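Local coordinates for protein putative laminarinase (Phanerochaete chrysosporium, PDB 2CL2) that probably hydrolyses O-glycosidic bonds of beta-glucans such as laminarin, as a secreted, glycosylated member of glycoside hydrolase family 16, at residues Gly49-Leu54 / Tyr288-Ser293; Val89-Gln94 / Ser178-Gly183. All coordinates share one frame; numbering follows the deposited sequence.

Contact 1 of 2, residues Gly49-Leu54 / Tyr288-Ser293; sequences GDTLIL and YWDIAS. With MAN (alpha-D-mannopyranose), chain B.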
loop_
_atom_site.group_PDB
_atom_site.type_symbol
_atom_site.label_atom_id
_atom_site.label_comp_id
_atom_site.label_asym_id
_atom_site.label_seq_id
_atom_site.Cartn_x
_atom_site.Cartn_y
_atom_site.Cartn_z
ATOM N N GLY A 49 19.712 -10.459 -1.991
ATOM C CA GLY A 49 19.240 -11.785 -1.621
ATOM C C GLY A 49 17.757 -11.901 -1.924
ATOM O O GLY A 49 17.324 -11.560 -3.027
ATOM N N ASP A 50 16.982 -12.360 -0.943
ATOM C CA ASP A 50 15.534 -12.476 -1.094
ATOM C C ASP A 50 14.787 -11.400 -0.303
ATOM O O ASP A 50 13.671 -11.630 0.159
ATOM C CB ASP A 50 15.046 -13.886 -0.707
ATOM C CG ASP A 50 15.279 -14.231 0.760
ATOM O OD1 ASP A 50 15.877 -13.438 1.512
ATOM O OD2 ASP A 50 14.829 -15.326 1.169
ATOM N N THR A 51 15.399 -10.223 -0.176
ATOM C CA THR A 51 14.859 -9.172 0.671
ATOM C C THR A 51 14.915 -7.808 -0.001
ATOM O O THR A 51 15.919 -7.427 -0.604
ATOM C CB THR A 51 15.635 -9.098 1.995
ATOM O OG1 THR A 51 15.573 -10.362 2.657
ATOM C CG2 THR A 51 15.051 -8.046 2.916
ATOM N N LEU A 52 13.817 -7.069 0.138
ATOM C CA LEU A 52 13.776 -5.647 -0.161
ATOM C C LEU A 52 13.382 -4.937 1.126
ATOM O O LEU A 52 12.331 -5.240 1.685
ATOM C CB LEU A 52 12.746 -5.331 -1.246
ATOM C CG LEU A 52 12.559 -3.839 -1.529
ATOM C CD1 LEU A 52 13.802 -3.275 -2.193
ATOM C CD2 LEU A 52 11.343 -3.595 -2.386
ATOM N N ILE A 53 14.233 -4.026 1.592
ATOM C CA ILE A 53 13.905 -3.162 2.722
ATOM C C ILE A 53 13.725 -1.747 2.197
ATOM O O ILE A 53 14.575 -1.243 1.458
ATOM C CB ILE A 53 15.037 -3.129 3.771
ATOM C CG1 ILE A 53 15.397 -4.525 4.285
ATOM C CG2 ILE A 53 14.681 -2.194 4.919
ATOM C CD1 ILE A 53 14.283 -5.242 4.946
ATOM N N LEU A 54 12.619 -1.116 2.581
ATOM C CA LEU A 54 12.375 0.296 2.310
ATOM C C LEU A 54 12.108 0.897 3.669
ATOM O O LEU A 54 11.182 0.472 4.347
ATOM C CB LEU A 54 11.148 0.462 1.411
ATOM C CG LEU A 54 11.137 -0.329 0.104
ATOM C CD1 LEU A 54 9.757 -0.278 -0.532
ATOM C CD2 LEU A 54 12.205 0.196 -0.856
ATOM N N TYR A 288 9.828 0.339 8.597
ATOM C CA TYR A 288 10.362 -0.252 7.379
ATOM C C TYR A 288 9.424 -1.293 6.807
ATOM O O TYR A 288 8.709 -1.980 7.531
ATOM C CB TYR A 288 11.752 -0.876 7.616
ATOM C CG TYR A 288 11.801 -2.061 8.561
ATOM C CD1 TYR A 288 11.741 -3.368 8.089
ATOM C CD2 TYR A 288 11.948 -1.874 9.929
ATOM C CE1 TYR A 288 11.795 -4.449 8.952
ATOM C CE2 TYR A 288 12.012 -2.952 10.801
ATOM C CZ TYR A 288 11.936 -4.232 10.312
ATOM O OH TYR A 288 11.982 -5.298 11.193
ATOM N N TRP A 289 9.440 -1.374 5.485
ATOM C CA TRP A 289 8.913 -2.505 4.753
ATOM C C TRP A 289 10.025 -3.543 4.648
ATOM O O TRP A 289 11.176 -3.186 4.398
ATOM C CB TRP A 289 8.570 -2.103 3.321
ATOM C CG TRP A 289 7.403 -1.201 3.138
ATOM C CD1 TRP A 289 7.420 0.144 2.964
ATOM C CD2 TRP A 289 6.037 -1.604 3.027
ATOM N NE1 TRP A 289 6.140 0.610 2.770
ATOM C CE2 TRP A 289 5.270 -0.445 2.811
ATOM C CE3 TRP A 289 5.383 -2.831 3.132
ATOM C CZ2 TRP A 289 3.878 -0.482 2.664
ATOM C CZ3 TRP A 289 4.006 -2.867 2.991
ATOM C CH2 TRP A 289 3.269 -1.703 2.764
ATOM N N ASP A 290 9.670 -4.815 4.809
ATOM C CA ASP A 290 10.543 -5.933 4.492
ATOM C C ASP A 290 9.692 -6.794 3.570
ATOM O O ASP A 290 8.711 -7.377 4.012
ATOM C CB ASP A 290 10.959 -6.682 5.765
ATOM C CG ASP A 290 11.757 -7.940 5.487
ATOM O OD1 ASP A 290 11.800 -8.394 4.336
ATOM O OD2 ASP A 290 12.325 -8.492 6.453
ATOM N N ILE A 291 10.060 -6.817 2.294
ATOM C CA ILE A 291 9.270 -7.468 1.254
ATOM C C ILE A 291 10.076 -8.631 0.688
ATOM O O ILE A 291 11.220 -8.462 0.261
ATOM C CB ILE A 291 8.865 -6.452 0.152
ATOM C CG1 ILE A 291 7.884 -5.441 0.753
ATOM C CG2 ILE A 291 8.259 -7.154 -1.055
ATOM C CD1 ILE A 291 7.767 -4.152 -0.014
ATOM N N ALA A 292 9.481 -9.820 0.719
ATOM C CA ALA A 292 10.123 -11.020 0.190
ATOM C C ALA A 292 10.006 -11.101 -1.331
ATOM O O ALA A 292 10.923 -11.575 -1.995
ATOM C CB ALA A 292 9.513 -12.249 0.819
ATOM N N SER A 293 8.880 -10.663 -1.884
ATOM C CA SER A 293 8.681 -10.675 -3.322
ATOM C C SER A 293 7.440 -9.881 -3.668
ATOM O O SER A 293 6.538 -9.714 -2.849
ATOM C CB SER A 293 8.511 -12.104 -3.861
ATOM O OG SER A 293 7.359 -12.722 -3.318
HETATM C C1 MAN B . 19.827 -11.773 4.780
HETATM C C2 MAN B . 19.042 -11.099 3.661
HETATM C C3 MAN B . 18.661 -12.139 2.622
HETATM C C4 MAN B . 19.924 -12.828 2.109
HETATM C C5 MAN B . 20.747 -13.378 3.279
HETATM C C6 MAN B . 22.095 -13.908 2.801
HETATM O O2 MAN B . 19.820 -10.108 3.030
HETATM O O3 MAN B . 17.969 -11.499 1.577
HETATM O O4 MAN B . 19.571 -13.873 1.231
HETATM O O5 MAN B . 20.989 -12.372 4.245
HETATM O O6 MAN B . 22.829 -14.366 3.918
#

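Contact 2 of 2, residues Val89-Gln94 / Ser178-Gly183; sequences VRHMPQ and SFNANG. With MAN (alpha-D-mannopyranose), chain C.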
loop_
_atom_site.group_PDB
_atom_site.type_symbol
_atom_site.label_atom_id
_atom_site.label_comp_id
_atom_site.label_asym_id
_atom_site.label_seq_id
_atom_site.Cartn_x
_atom_site.Cartn_y
_atom_site.Cartn_z
ATOM N N VAL A 89 4.859 -9.965 2.134
ATOM C CA VAL A 89 5.345 -8.886 2.989
ATOM C C VAL A 89 5.642 -9.397 4.386
ATOM O O VAL A 89 4.743 -9.857 5.079
ATOM C CB VAL A 89 4.306 -7.762 3.091
ATOM C CG1 VAL A 89 4.819 -6.607 3.968
ATOM C CG2 VAL A 89 3.910 -7.272 1.707
ATOM N N ARG A 90 6.903 -9.315 4.796
ATOM C CA ARG A 90 7.312 -9.793 6.113
ATOM C C ARG A 90 7.071 -8.749 7.198
ATOM O O ARG A 90 6.818 -9.102 8.344
ATOM C CB ARG A 90 8.793 -10.145 6.116
ATOM C CG ARG A 90 9.222 -11.108 5.019
ATOM C CD ARG A 90 10.627 -11.594 5.296
ATOM N NE ARG A 90 11.163 -12.496 4.278
ATOM C CZ ARG A 90 12.041 -12.166 3.335
ATOM N NH1 ARG A 90 12.498 -10.931 3.199
ATOM N NH2 ARG A 90 12.455 -13.091 2.488
ATOM N N HIS A 91 7.163 -7.473 6.834
ATOM C CA HIS A 91 7.079 -6.369 7.788
ATOM C C HIS A 91 6.589 -5.143 7.036
ATOM O O HIS A 91 6.990 -4.914 5.888
ATOM C CB HIS A 91 8.472 -6.087 8.366
ATOM C CG HIS A 91 8.478 -5.260 9.622
ATOM N ND1 HIS A 91 8.506 -3.880 9.612
ATOM C CD2 HIS A 91 8.516 -5.625 10.929
ATOM C CE1 HIS A 91 8.543 -3.435 10.857
ATOM N NE2 HIS A 91 8.551 -4.474 11.673
ATOM N N MET A 92 5.762 -4.340 7.692
ATOM C CA MET A 92 5.366 -3.048 7.138
ATOM C C MET A 92 5.736 -1.969 8.150
ATOM O O MET A 92 5.922 -2.249 9.334
ATOM C CB MET A 92 3.865 -2.989 6.818
ATOM C CG MET A 92 2.950 -2.925 8.040
ATOM S SD MET A 92 1.248 -2.497 7.599
ATOM C CE MET A 92 0.734 -3.941 6.670
ATOM N N PRO A 93 5.874 -0.726 7.689
ATOM C CA PRO A 93 6.266 0.302 8.640
ATOM C C PRO A 93 5.300 0.445 9.808
ATOM O O PRO A 93 4.075 0.398 9.637
ATOM C CB PRO A 93 6.291 1.574 7.777
ATOM C CG PRO A 93 6.590 1.067 6.407
ATOM C CD PRO A 93 5.782 -0.195 6.318
ATOM N N GLN A 94 5.869 0.639 10.996
ATOM C CA GLN A 94 5.074 0.992 12.151
ATOM C C GLN A 94 5.702 2.160 12.892
ATOM O O GLN A 94 6.884 2.486 12.691
ATOM C CB GLN A 94 4.889 -0.215 13.072
ATOM C CG GLN A 94 6.145 -0.693 13.770
ATOM C CD GLN A 94 5.861 -1.822 14.731
ATOM O OE1 GLN A 94 5.595 -2.942 14.328
ATOM N NE2 GLN A 94 5.895 -1.520 16.013
ATOM N N SER A 178 0.307 -5.416 14.854
ATOM C CA SER A 178 -0.275 -6.758 14.896
ATOM C C SER A 178 0.234 -7.621 13.739
ATOM O O SER A 178 0.637 -8.753 13.924
ATOM C CB SER A 178 -1.799 -6.656 14.828
ATOM O OG SER A 178 -2.394 -7.934 14.879
ATOM N N PHE A 179 0.199 -7.059 12.541
ATOM C CA PHE A 179 0.739 -7.695 11.338
ATOM C C PHE A 179 2.210 -8.037 11.522
ATOM O O PHE A 179 2.635 -9.153 11.248
ATOM C CB PHE A 179 0.525 -6.708 10.186
ATOM C CG PHE A 179 1.143 -7.082 8.859
ATOM C CD1 PHE A 179 0.390 -7.705 7.877
ATOM C CD2 PHE A 179 2.427 -6.691 8.541
ATOM C CE1 PHE A 179 0.933 -7.974 6.628
ATOM C CE2 PHE A 179 2.981 -6.964 7.288
ATOM C CZ PHE A 179 2.235 -7.605 6.337
ATOM N N ASN A 180 2.986 -7.080 12.016
ATOM C CA ASN A 180 4.413 -7.290 12.183
ATOM C C ASN A 180 4.749 -8.375 13.213
ATOM O O ASN A 180 5.635 -9.208 12.994
ATOM C CB ASN A 180 5.121 -5.970 12.519
ATOM C CG ASN A 180 5.144 -5.015 11.347
ATOM O OD1 ASN A 180 5.022 -5.427 10.198
ATOM N ND2 ASN A 180 5.283 -3.730 11.633
ATOM N N ALA A 181 4.008 -8.384 14.318
ATOM C CA ALA A 181 4.167 -9.406 15.368
ATOM C C ALA A 181 3.936 -10.799 14.801
ATOM O O ALA A 181 4.557 -11.775 15.241
ATOM C CB ALA A 181 3.195 -9.146 16.511
ATOM N N ASN A 182 3.039 -10.889 13.826
ATOM C CA ASN A 182 2.660 -12.155 13.217
ATOM C C ASN A 182 3.535 -12.560 12.030
ATOM O O ASN A 182 3.271 -13.580 11.384
ATOM C CB ASN A 182 1.209 -12.068 12.746
ATOM C CG ASN A 182 0.540 -13.425 12.624
ATOM O OD1 ASN A 182 0.670 -14.280 13.507
ATOM N ND2 ASN A 182 -0.222 -13.613 11.553
ATOM N N GLY A 183 4.547 -11.769 11.703
ATOM C CA GLY A 183 5.404 -12.092 10.573
ATOM C C GLY A 183 4.824 -11.680 9.229
ATOM O O GLY A 183 5.287 -12.142 8.175
HETATM C C1 MAN C . 15.220 -15.786 9.032
HETATM C C2 MAN C . 15.157 -17.020 8.148
HETATM C C3 MAN C . 14.773 -16.682 6.715
HETATM C C4 MAN C . 13.519 -15.819 6.681
HETATM C C5 MAN C . 13.606 -14.659 7.672
HETATM C C6 MAN C . 12.250 -13.979 7.797
HETATM O O2 MAN C . 14.208 -17.901 8.686
HETATM O O3 MAN C . 14.542 -17.877 5.997
HETATM O O4 MAN C . 13.359 -15.312 5.372
HETATM O O5 MAN C . 13.989 -15.099 8.966
HETATM O O6 MAN C . 12.412 -12.744 8.461
HETATM O O HOH W 1 7.561 -8.853 10.992
#

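Contact 1 of 2, residues Gly49-Leu54 / Tyr288-Ser293
L52 and I291 face each other as an antiparallel, hydrogen-bonded pair, I291 N giving its proton to L52 O at 2.8 Å with an N-H...O angle of 169° and L52 N returning one to I291 O. L54 and W289 repeat the pattern two residues on. Here the L54 N to W289 O bond, 3.1 Å long, is the less regular, its donor tilted 25° from the carbonyl plane, whereas W289 N lies in the plane of the L54 carbonyl. I53 and D290 form the non-hydrogen-bonded pair between them, where I53 CA sends a C-H toward W289 O at 3.2 Å.

The side chain of I53 can be followed outward. CB lies near W289 O; CG2 comes nearest to W289 O and also rests beside Y288 CB, 4.2 Å away, the two side chains running the same way. CG1 stands opposite the carbonyl carbon (chi1 -56°), and the chain then bends so that CD1 comes back over D290, 3.7 Å from D290 CB. Two residues earlier on the strand, T51 CG2 approaches D290 OD1 at 3.6 Å, an apolar flank to a carboxylate whose charge is paired with R90. At the turn before the strand, D50 N donates to the mannose O3 at 2.8 Å.

Strand 51-55 is thus hydrogen-bonded to 288-297, which pairs with 83-89 on its other side, with a classic bulge where A292 and S293 both face D88. L52, L54, W289 and I291 point inward, onto strands 69-76 and 246-253 of the second sheet of the GH16 beta-sandwich.

Contact 2 of 2, residues Val89-Gln94 / Ser178-Gly183
A carboxamide on the last turn of helix 176-181 docks the loop that leaves strand 83-89, and N180 does so with both ends of its amide. Its OD1 accepts from M92 N at 2.8 Å, nearly straight at 168°. Its ND2 gives one proton to M92 O and the other to Q94 OE1, again at 2.8 Å; the latter bond reaches a lone pair of OE1, and the two amides are almost coplanar. With three bonds fixing its rotation, the N180 amide also stacks on the H91 ring, the planes 5° apart and N180 CG 3.4 Å above the ring centre. An aspartate here would probably leave M92 O and Q94 OE1 without their donor and set a carboxylate against both oxygens.

The helix ends in a Schellman motif at G183, whose positive phi turns the chain past R90; a water donates to both R90 O and N180 O. On the loop side, R90 and H91 both face D290, a classic beta bulge at the corner of the strand.

F179, one residue before N180, presents a ring face to M92: the bend of that side chain at its third torsion lays CE 3.6 Å from the ring centroid, only 7° off the normal, a CH-pi contact within a Met-aromatic pair. V89 CG1 meets the far tip of the same ring, 3.6 Å from F179 CZ, while F200 of strand 195-202 also packs on F179.

In the fold
The centres of contacts 1 and 2 lie 12 Å apart and the two touch directly. Along the chain, contact 2 is nested inside the loop closed by contact 1: segment 49-54 comes first, then 89-94 and 178-183, and 288-293 last. Strand 288-297 is the common element, pairing with 51-55 on one side and with 83-89 on the other. A salt bridge from R90 NH1 to D290 OD1 (2.9 Å) and a probable hydrogen bond from H91 ND1 to Y288 O, with their rings stacked, connect the two. From the glycan-contacting segment 49-54, one antiparallel sheet runs through 288-297 and 83-89 to 185-191, and helix 176-181, leading into 185-191, packs on the loop after 83-89.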